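Local coordinates for ABC transporter periplasmic peptide-binding protein (Pseudoalteromonas, PDB 4QFL), which binds dipeptides such as Ala-Phe in the periplasm, probably delivering them to an ABC transporter for uptake into the cell, at residues Leu332-Leu338 with Leu500-His505; Asp373-Met379 with Arg425-Leu431; Ile384-Ala389 with Leu430-Ala434; Met507-Ala511 with Leu521-Ile527. One frame throughout, in Å; residues are numbered along the deposited sequence.

Contact 1: residues Leu332-Leu338 with Leu500-His505; sequences LRARSIL and LYPIAH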
# COMPACT_ATOMS: atom_id res chain seq x y z
N LEU A 332 14.71 2.64 11.63
CA LEU A 332 15.45 3.90 11.57
C LEU A 332 14.56 5.03 12.05
O LEU A 332 13.44 5.18 11.58
CB LEU A 332 15.92 4.19 10.14
CG LEU A 332 17.08 3.40 9.52
CD1 LEU A 332 17.37 3.94 8.13
CD2 LEU A 332 18.35 3.46 10.37
N ARG A 333 15.05 5.84 12.97
CA ARG A 333 14.25 6.94 13.50
C ARG A 333 13.92 7.92 12.37
O ARG A 333 14.80 8.27 11.57
CB ARG A 333 14.98 7.64 14.65
CG ARG A 333 14.21 8.78 15.28
CD ARG A 333 14.87 9.28 16.56
NE ARG A 333 14.15 10.40 17.16
CZ ARG A 333 14.20 10.73 18.45
NH1 ARG A 333 14.94 10.02 19.30
NH2 ARG A 333 13.50 11.76 18.90
N ALA A 334 12.67 8.35 12.30
CA ALA A 334 12.23 9.23 11.22
C ALA A 334 12.75 10.64 11.41
O ALA A 334 12.66 11.18 12.50
CB ALA A 334 10.71 9.24 11.14
N ARG A 335 13.27 11.22 10.32
CA ARG A 335 13.72 12.61 10.28
C ARG A 335 12.86 13.45 9.31
O ARG A 335 13.08 14.65 9.12
CB ARG A 335 15.20 12.68 9.89
CG ARG A 335 16.15 12.93 11.06
CD ARG A 335 16.45 11.71 11.91
NE ARG A 335 16.83 12.12 13.26
CZ ARG A 335 17.39 11.33 14.17
NH1 ARG A 335 17.67 10.07 13.89
NH2 ARG A 335 17.68 11.82 15.36
N SER A 336 11.85 12.80 8.73
CA SER A 336 10.94 13.41 7.78
C SER A 336 9.90 12.34 7.51
O SER A 336 10.09 11.20 7.91
CB SER A 336 11.66 13.75 6.49
OG SER A 336 10.73 14.08 5.48
N ILE A 337 8.80 12.68 6.85
CA ILE A 337 7.87 11.63 6.44
C ILE A 337 8.56 10.64 5.47
O ILE A 337 8.27 9.43 5.47
CB ILE A 337 6.54 12.19 5.84
CG1 ILE A 337 5.53 11.04 5.68
CG2 ILE A 337 6.76 12.90 4.51
CD1 ILE A 337 4.16 11.46 5.23
N LEU A 338 9.50 11.14 4.68
CA LEU A 338 10.19 10.30 3.70
C LEU A 338 11.31 9.51 4.36
O LEU A 338 12.06 10.07 5.16
CB LEU A 338 10.77 11.16 2.57
CG LEU A 338 9.77 11.87 1.66
CD1 LEU A 338 10.47 12.61 0.50
CD2 LEU A 338 8.74 10.88 1.15
N LEU A 500 0.39 14.62 10.77
CA LEU A 500 0.86 13.39 11.36
C LEU A 500 2.31 13.56 11.76
O LEU A 500 3.00 14.48 11.30
CB LEU A 500 0.69 12.22 10.39
CG LEU A 500 1.23 12.37 8.97
CD1 LEU A 500 2.75 12.27 8.94
CD2 LEU A 500 0.63 11.33 8.02
N TYR A 501 2.78 12.67 12.62
CA TYR A 501 4.13 12.72 13.15
C TYR A 501 4.88 11.48 12.70
O TYR A 501 4.56 10.38 13.16
CB TYR A 501 4.08 12.74 14.67
CG TYR A 501 5.42 12.68 15.38
CD1 TYR A 501 6.51 13.43 14.94
CD2 TYR A 501 5.57 11.91 16.52
CE1 TYR A 501 7.72 13.38 15.62
CE2 TYR A 501 6.77 11.86 17.20
CZ TYR A 501 7.84 12.59 16.75
OH TYR A 501 9.03 12.52 17.45
N PRO A 502 5.86 11.66 11.80
CA PRO A 502 6.70 10.55 11.36
C PRO A 502 7.41 9.95 12.56
O PRO A 502 8.02 10.68 13.34
CB PRO A 502 7.73 11.23 10.45
CG PRO A 502 7.04 12.46 9.97
CD PRO A 502 6.20 12.92 11.11
N ILE A 503 7.32 8.64 12.73
CA ILE A 503 7.98 8.01 13.87
C ILE A 503 9.22 7.26 13.44
O ILE A 503 10.31 7.58 13.90
CB ILE A 503 7.03 7.10 14.64
CG1 ILE A 503 5.98 7.96 15.35
CG2 ILE A 503 7.80 6.28 15.65
CD1 ILE A 503 4.62 7.34 15.37
N ALA A 504 9.07 6.30 12.54
CA ALA A 504 10.17 5.43 12.18
C ALA A 504 9.98 4.77 10.82
O ALA A 504 8.90 4.81 10.24
CB ALA A 504 10.35 4.37 13.23
N HIS A 505 11.03 4.15 10.32
CA HIS A 505 10.96 3.36 9.11
C HIS A 505 11.41 1.95 9.45
O HIS A 505 12.49 1.77 10.01
CB HIS A 505 11.84 3.98 8.03
CG HIS A 505 11.65 5.45 7.86
ND1 HIS A 505 12.50 6.39 8.40
CD2 HIS A 505 10.69 6.15 7.21
CE1 HIS A 505 12.08 7.60 8.09
NE2 HIS A 505 10.98 7.49 7.36

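Contact 2: residues Asp373-Met379 with Arg425-Leu431; sequences DMSIWAM and RHDSVLL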
# COMPACT_ATOMS: atom_id res chain seq x y z
N ASP A 373 -8.81 13.62 27.65
CA ASP A 373 -8.83 12.24 27.21
C ASP A 373 -8.68 12.16 25.68
O ASP A 373 -9.12 13.05 24.96
CB ASP A 373 -10.14 11.57 27.60
CG ASP A 373 -10.24 11.30 29.09
OD1 ASP A 373 -9.39 11.82 29.85
OD2 ASP A 373 -11.16 10.57 29.49
N MET A 374 -8.07 11.09 25.19
CA MET A 374 -8.04 10.86 23.76
C MET A 374 -7.92 9.38 23.46
O MET A 374 -7.50 8.59 24.32
CB MET A 374 -6.86 11.59 23.11
CG MET A 374 -5.50 11.08 23.54
SD MET A 374 -4.18 11.97 22.72
CE MET A 374 -4.54 11.61 21.00
N SER A 375 -8.28 9.00 22.24
CA SER A 375 -8.05 7.65 21.76
C SER A 375 -6.79 7.63 20.89
O SER A 375 -6.43 8.62 20.24
CB SER A 375 -9.26 7.09 21.01
OG SER A 375 -9.60 7.86 19.85
N ILE A 376 -6.10 6.50 20.94
CA ILE A 376 -5.10 6.16 19.96
C ILE A 376 -5.53 4.85 19.35
O ILE A 376 -5.63 3.84 20.04
CB ILE A 376 -3.72 5.98 20.57
CG1 ILE A 376 -3.22 7.30 21.15
CG2 ILE A 376 -2.75 5.43 19.53
CD1 ILE A 376 -1.82 7.20 21.74
N TRP A 377 -5.81 4.88 18.06
CA TRP A 377 -6.17 3.68 17.36
C TRP A 377 -4.92 2.91 16.95
O TRP A 377 -3.99 3.49 16.40
CB TRP A 377 -7.01 4.06 16.15
CG TRP A 377 -8.40 4.41 16.54
CD1 TRP A 377 -8.79 5.32 17.48
CD2 TRP A 377 -9.60 3.86 16.00
NE1 TRP A 377 -10.16 5.37 17.56
CE2 TRP A 377 -10.68 4.47 16.65
CE3 TRP A 377 -9.86 2.90 15.01
CZ2 TRP A 377 -12.00 4.17 16.36
CZ3 TRP A 377 -11.16 2.60 14.72
CH2 TRP A 377 -12.22 3.22 15.39
N ALA A 378 -4.90 1.61 17.24
CA ALA A 378 -3.74 0.76 17.01
C ALA A 378 -4.05 -0.41 16.09
O ALA A 378 -5.01 -1.15 16.31
CB ALA A 378 -3.19 0.23 18.34
N MET A 379 -3.22 -0.59 15.06
CA MET A 379 -3.34 -1.70 14.11
C MET A 379 -3.23 -3.06 14.82
O MET A 379 -2.43 -3.22 15.74
CB MET A 379 -2.28 -1.58 13.02
CG MET A 379 -2.32 -0.25 12.31
SD MET A 379 -1.00 -0.01 11.10
CE MET A 379 0.38 0.32 12.19
N ARG A 425 -13.39 7.98 12.48
CA ARG A 425 -13.97 7.78 13.81
C ARG A 425 -12.97 8.02 14.95
O ARG A 425 -13.35 8.09 16.12
CB ARG A 425 -14.60 6.38 13.93
CG ARG A 425 -15.89 6.19 13.13
CD ARG A 425 -16.84 5.18 13.78
NE ARG A 425 -17.34 4.17 12.84
CZ ARG A 425 -18.05 3.10 13.19
NH1 ARG A 425 -18.35 2.87 14.47
NH2 ARG A 425 -18.45 2.24 12.27
N HIS A 426 -11.69 8.16 14.61
CA HIS A 426 -10.62 8.22 15.59
C HIS A 426 -10.26 9.62 16.01
O HIS A 426 -10.55 10.57 15.30
CB HIS A 426 -9.36 7.56 15.02
CG HIS A 426 -8.84 8.23 13.79
ND1 HIS A 426 -9.50 8.19 12.58
CD2 HIS A 426 -7.72 8.96 13.57
CE1 HIS A 426 -8.81 8.85 11.67
NE2 HIS A 426 -7.72 9.33 12.25
N ASP A 427 -9.62 9.73 17.17
CA ASP A 427 -8.94 10.97 17.58
C ASP A 427 -7.57 10.98 16.93
O ASP A 427 -7.14 11.98 16.37
CB ASP A 427 -8.70 11.01 19.09
CG ASP A 427 -9.94 11.32 19.89
OD1 ASP A 427 -10.95 11.77 19.31
OD2 ASP A 427 -9.89 11.10 21.12
N SER A 428 -6.89 9.84 17.07
CA SER A 428 -5.55 9.66 16.53
C SER A 428 -5.36 8.18 16.24
O SER A 428 -6.07 7.34 16.79
CB SER A 428 -4.48 10.14 17.51
OG SER A 428 -4.30 9.22 18.56
N VAL A 429 -4.41 7.88 15.37
CA VAL A 429 -4.17 6.51 14.95
C VAL A 429 -2.70 6.29 14.63
O VAL A 429 -2.02 7.18 14.12
CB VAL A 429 -5.00 6.15 13.69
CG1 VAL A 429 -4.72 7.15 12.59
CG2 VAL A 429 -4.69 4.73 13.23
N LEU A 430 -2.25 5.08 14.93
CA LEU A 430 -0.94 4.62 14.53
C LEU A 430 -1.12 3.89 13.22
O LEU A 430 -1.75 2.84 13.17
CB LEU A 430 -0.37 3.66 15.58
CG LEU A 430 -0.10 4.27 16.95
CD1 LEU A 430 0.30 3.19 17.94
CD2 LEU A 430 0.95 5.36 16.85
N LEU A 431 -0.58 4.46 12.16
CA LEU A 431 -0.67 3.86 10.84
C LEU A 431 0.62 4.14 10.08
O LEU A 431 1.66 4.35 10.68
CB LEU A 431 -1.87 4.42 10.07
CG LEU A 431 -2.94 3.39 9.69
CD1 LEU A 431 -4.26 4.04 9.30
CD2 LEU A 431 -2.43 2.47 8.60
O HOH W 1 -12.12 7.31 19.14

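Contact 3: residues Ile384-Ala389 with Leu430-Ala434; sequences IYNPNA and LLGWA. With ALA (alanine), chain C; PHE (phenylalanine), chain D.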
# COMPACT_ATOMS: atom_id res chain seq x y z
N ILE A 384 5.23 -3.53 7.84
CA ILE A 384 6.63 -3.17 7.68
C ILE A 384 6.96 -1.93 8.50
O ILE A 384 8.00 -1.88 9.16
CB ILE A 384 6.95 -2.87 6.22
CG1 ILE A 384 6.68 -4.10 5.36
CG2 ILE A 384 8.41 -2.43 6.07
CD1 ILE A 384 6.75 -3.81 3.88
N TYR A 385 6.09 -0.93 8.44
CA TYR A 385 6.38 0.34 9.09
C TYR A 385 6.08 0.35 10.59
O TYR A 385 6.41 1.30 11.28
CB TYR A 385 5.63 1.47 8.39
CG TYR A 385 4.17 1.17 8.15
CD1 TYR A 385 3.22 1.43 9.12
CD2 TYR A 385 3.75 0.62 6.94
CE1 TYR A 385 1.88 1.16 8.90
CE2 TYR A 385 2.41 0.35 6.72
CZ TYR A 385 1.48 0.63 7.70
OH TYR A 385 0.15 0.36 7.49
N ASN A 386 5.47 -0.72 11.09
CA ASN A 386 5.14 -0.81 12.51
C ASN A 386 4.83 -2.23 12.95
O ASN A 386 3.72 -2.71 12.78
CB ASN A 386 3.99 0.13 12.87
CG ASN A 386 3.79 0.25 14.36
OD1 ASN A 386 4.22 -0.61 15.13
ND2 ASN A 386 3.13 1.31 14.79
N PRO A 387 5.91 -2.92 13.53
CA PRO A 387 5.60 -4.33 13.84
C PRO A 387 4.74 -4.62 15.08
O PRO A 387 4.35 -5.76 15.29
CB PRO A 387 6.98 -4.98 13.99
CG PRO A 387 7.81 -3.93 14.62
CD PRO A 387 7.40 -2.68 13.90
N ASN A 388 4.43 -3.60 15.87
CA ASN A 388 3.56 -3.80 17.03
C ASN A 388 2.85 -2.52 17.46
O ASN A 388 3.26 -1.87 18.43
CB ASN A 388 4.36 -4.39 18.21
CG ASN A 388 3.47 -5.01 19.27
OD1 ASN A 388 2.26 -4.74 19.35
ND2 ASN A 388 4.06 -5.85 20.11
N ALA A 389 1.79 -2.15 16.74
CA ALA A 389 1.09 -0.91 17.02
C ALA A 389 0.53 -0.90 18.43
O ALA A 389 0.49 0.14 19.08
CB ALA A 389 -0.02 -0.70 16.01
N LEU A 430 -2.25 5.08 14.93
CA LEU A 430 -0.94 4.62 14.53
C LEU A 430 -1.12 3.89 13.22
O LEU A 430 -1.75 2.84 13.17
CB LEU A 430 -0.37 3.66 15.58
CG LEU A 430 -0.10 4.27 16.95
CD1 LEU A 430 0.30 3.19 17.94
CD2 LEU A 430 0.95 5.36 16.85
N LEU A 431 -0.58 4.46 12.16
CA LEU A 431 -0.67 3.86 10.84
C LEU A 431 0.62 4.14 10.08
O LEU A 431 1.66 4.35 10.68
CB LEU A 431 -1.87 4.42 10.07
CG LEU A 431 -2.94 3.39 9.69
CD1 LEU A 431 -4.26 4.04 9.30
CD2 LEU A 431 -2.43 2.47 8.60
N GLY A 432 0.55 4.14 8.76
CA GLY A 432 1.72 4.44 7.96
C GLY A 432 1.49 4.09 6.51
O GLY A 432 0.36 3.96 6.07
N TRP A 433 2.58 3.95 5.78
CA TRP A 433 2.48 3.65 4.37
C TRP A 433 3.69 2.84 3.94
O TRP A 433 4.82 3.19 4.25
CB TRP A 433 2.44 4.96 3.59
CG TRP A 433 2.12 4.84 2.13
CD1 TRP A 433 2.96 5.12 1.08
CD2 TRP A 433 0.87 4.45 1.54
NE1 TRP A 433 2.31 4.92 -0.11
CE2 TRP A 433 1.03 4.51 0.14
CE3 TRP A 433 -0.37 4.05 2.05
CZ2 TRP A 433 0.00 4.18 -0.75
CZ3 TRP A 433 -1.39 3.72 1.16
CH2 TRP A 433 -1.20 3.79 -0.21
N ALA A 434 3.43 1.74 3.25
CA ALA A 434 4.48 1.03 2.55
C ALA A 434 4.47 1.44 1.06
O ALA A 434 3.53 1.15 0.33
CB ALA A 434 4.30 -0.46 2.72
N ALA C . 0.77 1.29 -0.07
CA ALA C . -0.25 0.41 0.51
C ALA C . -0.16 0.40 2.03
O ALA C . 0.92 0.58 2.60
CB ALA C . -0.12 -1.00 -0.05
N PHE D . -1.29 0.20 2.70
CA PHE D . -1.33 0.06 4.15
C PHE D . -0.75 -1.27 4.55
O PHE D . -0.11 -1.39 5.59
CB PHE D . -2.77 0.13 4.65
CG PHE D . -3.37 1.49 4.57
CD1 PHE D . -2.69 2.60 5.05
CD2 PHE D . -4.63 1.66 4.03
CE1 PHE D . -3.25 3.84 4.99
CE2 PHE D . -5.19 2.91 3.96
CZ PHE D . -4.50 4.01 4.44
OXT PHE D . -0.91 -2.27 3.84
O HOH W 2 2.56 3.61 13.16

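Contact 4: residues Met507-Ala511 with Leu521-Ile527; sequences MRFQA and LGPFGAI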
# COMPACT_ATOMS: atom_id res chain seq x y z
N MET A 507 12.27 -2.32 8.78
CA MET A 507 12.88 -3.27 7.84
C MET A 507 11.79 -4.22 7.36
O MET A 507 10.84 -4.51 8.09
CB MET A 507 14.00 -4.06 8.52
CG MET A 507 15.23 -3.24 8.87
SD MET A 507 16.05 -2.66 7.39
CE MET A 507 16.38 -4.21 6.60
N ARG A 508 11.92 -4.69 6.13
CA ARG A 508 10.97 -5.65 5.58
C ARG A 508 11.44 -7.08 5.87
O ARG A 508 12.45 -7.51 5.34
CB ARG A 508 10.81 -5.42 4.08
CG ARG A 508 9.67 -6.18 3.46
CD ARG A 508 9.48 -5.81 2.00
NE ARG A 508 8.18 -6.26 1.54
CZ ARG A 508 7.60 -5.85 0.42
NH1 ARG A 508 8.24 -4.99 -0.36
NH2 ARG A 508 6.40 -6.30 0.08
N PHE A 509 10.71 -7.81 6.71
CA PHE A 509 11.06 -9.19 7.05
C PHE A 509 10.10 -10.22 6.44
O PHE A 509 8.92 -9.95 6.29
CB PHE A 509 11.03 -9.41 8.57
CG PHE A 509 12.10 -8.70 9.34
CD1 PHE A 509 13.36 -9.27 9.48
CD2 PHE A 509 11.83 -7.50 9.97
CE1 PHE A 509 14.34 -8.63 10.20
CE2 PHE A 509 12.81 -6.84 10.70
CZ PHE A 509 14.07 -7.41 10.81
N GLN A 510 10.62 -11.40 6.13
CA GLN A 510 9.78 -12.54 5.82
C GLN A 510 10.44 -13.85 6.20
O GLN A 510 11.62 -14.06 5.93
CB GLN A 510 9.43 -12.58 4.34
CG GLN A 510 8.56 -13.77 3.98
CD GLN A 510 8.12 -13.71 2.54
OE1 GLN A 510 8.84 -14.14 1.65
NE2 GLN A 510 6.94 -13.15 2.31
N ALA A 511 9.67 -14.73 6.84
CA ALA A 511 10.20 -16.03 7.21
C ALA A 511 9.71 -17.10 6.25
O ALA A 511 8.58 -17.05 5.77
CB ALA A 511 9.82 -16.39 8.63
N LEU A 521 10.65 -9.82 -2.11
CA LEU A 521 10.13 -8.75 -1.25
C LEU A 521 10.26 -7.35 -1.86
O LEU A 521 9.27 -6.78 -2.35
CB LEU A 521 10.90 -8.72 0.08
CG LEU A 521 10.86 -9.93 1.00
CD1 LEU A 521 11.59 -9.66 2.31
CD2 LEU A 521 9.43 -10.32 1.27
N GLY A 522 11.47 -6.80 -1.82
CA GLY A 522 11.78 -5.52 -2.45
C GLY A 522 11.62 -4.25 -1.61
O GLY A 522 10.96 -4.28 -0.57
N PRO A 523 12.21 -3.14 -2.07
CA PRO A 523 12.18 -1.85 -1.37
C PRO A 523 10.87 -1.09 -1.60
O PRO A 523 10.63 -0.03 -1.02
CB PRO A 523 13.36 -1.10 -1.99
CG PRO A 523 13.43 -1.63 -3.38
CD PRO A 523 13.00 -3.07 -3.31
N PHE A 524 10.00 -1.66 -2.43
CA PHE A 524 8.66 -1.12 -2.62
C PHE A 524 7.72 -2.18 -3.21
O PHE A 524 8.17 -3.22 -3.69
CB PHE A 524 8.68 0.13 -3.52
CG PHE A 524 9.33 -0.09 -4.87
CD1 PHE A 524 8.62 -0.63 -5.92
CD2 PHE A 524 10.64 0.30 -5.09
CE1 PHE A 524 9.21 -0.82 -7.15
CE2 PHE A 524 11.24 0.12 -6.32
CZ PHE A 524 10.53 -0.44 -7.35
N GLY A 525 6.42 -1.92 -3.15
CA GLY A 525 5.46 -2.77 -3.82
C GLY A 525 5.13 -4.05 -3.08
O GLY A 525 5.74 -4.38 -2.06
N ALA A 526 4.15 -4.77 -3.60
CA ALA A 526 3.66 -5.99 -2.98
C ALA A 526 4.60 -7.17 -3.16
O ALA A 526 5.45 -7.19 -4.05
CB ALA A 526 2.29 -6.33 -3.52
N ILE A 527 4.43 -8.17 -2.29
CA ILE A 527 5.14 -9.43 -2.37
C ILE A 527 4.78 -10.15 -3.67
O ILE A 527 3.67 -10.01 -4.16
CB ILE A 527 4.77 -10.31 -1.16
CG1 ILE A 527 5.68 -10.00 0.03
CG2 ILE A 527 4.82 -11.77 -1.52
CD1 ILE A 527 4.97 -9.98 1.39

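Contact 1: residues Leu332-Leu338 with Leu500-His505
At the apolar centre, Ala-334 points its CB at Pro-502, 3.6 Å from the Pro-502 CB. Farther along the loop the same proline ring meets Ile-337, whose CB lies 4.2 Å from Pro-502 CG, and Ile-337 CD1 reaches Leu-500 CD1 at 4.1 Å. Ile-494 of helix 480-497 touches both Ile-337 and Leu-500, so this cluster continues into the helix. The imidazole of His-505 packs beside Ala-334 and has the largest covered area of the contact, 113 Å². Leu-332 and His-505 form an antiparallel hydrogen-bonded pair: Leu-332 N donates to His-505 O and His-505 N to Leu-332 O, each at 2.9 Å. Arg-333 and Ala-504 follow as a non-hydrogen-bonded pair, and Ala-334 N to Ile-503 O (3.0 Å) ends the ladder. The short strand 332-333 is thus added to strand 500-513 in the large mixed sheet of this periplasmic binding protein; on the other side of strand 500-513, Ile-503 and Ala-504 form a classic beta bulge opposite Gly-293. Beyond the ladder, Ser-336 OG accepts from Leu-338 N at 3.3 Å, an ST turn, and also bonds Gln-491. The CA-to-CB bond of Arg-333 points away from strand 500-505, and its NH1 forms a salt bridge with Glu-320.

Contact 2: residues Asp373-Met379 with Arg425-Leu431
Strands 373-378 and 428-431 are parallel neighbours in the large mixed sheet, their axes 4.3 Å apart at closest approach and inclined by 21°. The backbone evidence is a parallel bridge between Trp-377 and Val-429: Trp-377 N donates to Ser-428 O and Leu-430 N to Trp-377 O, both at 2.8 Å. Side chains extend the pairing toward the strand starts. Asp-427 OD2 accepts from Ser-375 N (2.9 Å), Asp-427 N donates to Ser-375 OG (3.3 Å), and Ser-428 OG donates to Ser-375 O (2.8 Å); Asp-427 OD1 also forms a salt bridge with Arg-301. Apolar contacts occupy both faces, with Ile-376 CG2 3.9 Å from Leu-430 CG and Trp-377 CB 3.8 Å from Val-429 CG2. Met-379 SD touches CD2 of Leu-431, a residue of the phenylalanine pocket, at 3.8 Å. Aromatic contacts centre on Trp-377: the His-426 ring stands edge-to-face to it, planes at 64°, and His-426 CB lies 3.4 Å from the centroid of the indole five-membered ring, 13° off its normal.

Contact 3: residues Ile384-Ala389 with Leu430-Ala434
No backbone hydrogen bond joins the loop 384-389 to strand 430-434; the nearest CA pair, Tyr-385 with Gly-432, is 6.3 Å apart. Together they form one wall of the dipeptide site of this family 5 solute-binding protein. The loop turns at Asn-386, whose OD1 accepts from Asn-388 N at 3.1 Å (an Asx turn), and Asn-388 then N-caps helix 389-401. On the strand, Ala-434 pairs with the bound alanine as a further strand would: Ala-434 N donates to the ligand O and Ala-434 O accepts from the ligand N, both at 2.8 Å. Asp-436 also binds this alanine.

Of the side chains, Tyr-385 has the largest area covered, 102 Å², and touches Leu-431 to Ala-434. Gly-432 CA lies 3.7 Å from its ring centroid, 24° off the normal, a CH-pi contact; a CB at Gly-432 would fall 2.4 Å from Tyr-385 CD1, so the close approach depends on glycine. Ile-384 CD1 meets Ala-434 CB at 4.3 Å, and Ala-389 O approaches Leu-430 CD1 at 3.3 Å. A water bridges Asn-386 ND2 (2.9 Å) and Leu-431 O (2.7 Å). Trp-433 turns away from the loop and holds the alanine N over its ring face, 3.1 Å from CZ2. Leu-431 CD2 touches the ligand phenylalanine CD1 at 3.6 Å, while Tyr-385 OH donates to that residue's carboxylate O at 2.6 Å.

Contact 4: residues Met507-Ala511 with Leu521-Ile527
Three hydrogen bonds from the guanidinium of Arg-508 to backbone carbonyls hold the loop 521-527. NH1 of Arg-508 donates to Gly-522 O at 2.8 Å and to Gly-525 O at 3.1 Å, while its NH2 reaches the same Gly-525 O at 2.9 Å. Both acceptors lie near the guanidinium plane, as directed N-H bonds require. Leu-521 O is equally near, 2.9 Å from Arg-508 NH1, but sits over the guanidinium face, where the angle is too poor for a hydrogen bond. The loop curves around the arginine by way of two residues of positive phi: Gly-522 at 91° and Gly-525 at 79°. At Gly-522 a CB would jam against the preceding carbonyl.

Packing surrounds this polar centre. The extended side chain of Arg-508, with 141 Å² covered, lays its CD 3.8 Å from Leu-521 CB, and its NH2 comes within 3.8 Å of Ile-527 CG1. Farther along the strand Gln-510 CB meets Leu-521 CD2 at 3.8 Å, and Gln-510 NE2 lies 3.8 Å from Ile-527 CD1. Beyond the segments, Ile-527 N bonds Asp-54 and Ala-526 N bonds Asp-181. The contact ties strand 500-513 of the large mixed sheet to a later loop bordering the dipeptide site of this solute-binding protein, the Ala-526 side chain about 7 Å from the bound alanine.

From the N terminus, the first of these segments is 332-338, which opens contact 1; that loop closes only at 500-505, 162 residues on. Within this span lie contacts 2 and 3. Contact 2 starts at 373-379 and contact 3 at 384-389, and both finish on strand 428-434, sharing Leu-430 and Leu-431; they also touch directly, Met-379 CE lying 3.7 Å from Asn-386 CB. Contact 4 follows in series, its first segment further along the strand 500-513 used by contact 1, and spans just ten residues. Ile-384 CD1 packs 3.7 Å from Arg-508 NE, joining contacts 3 and 4. All four contacts reach the same mixed sheet, and contact 3 forms part of the dipeptide site.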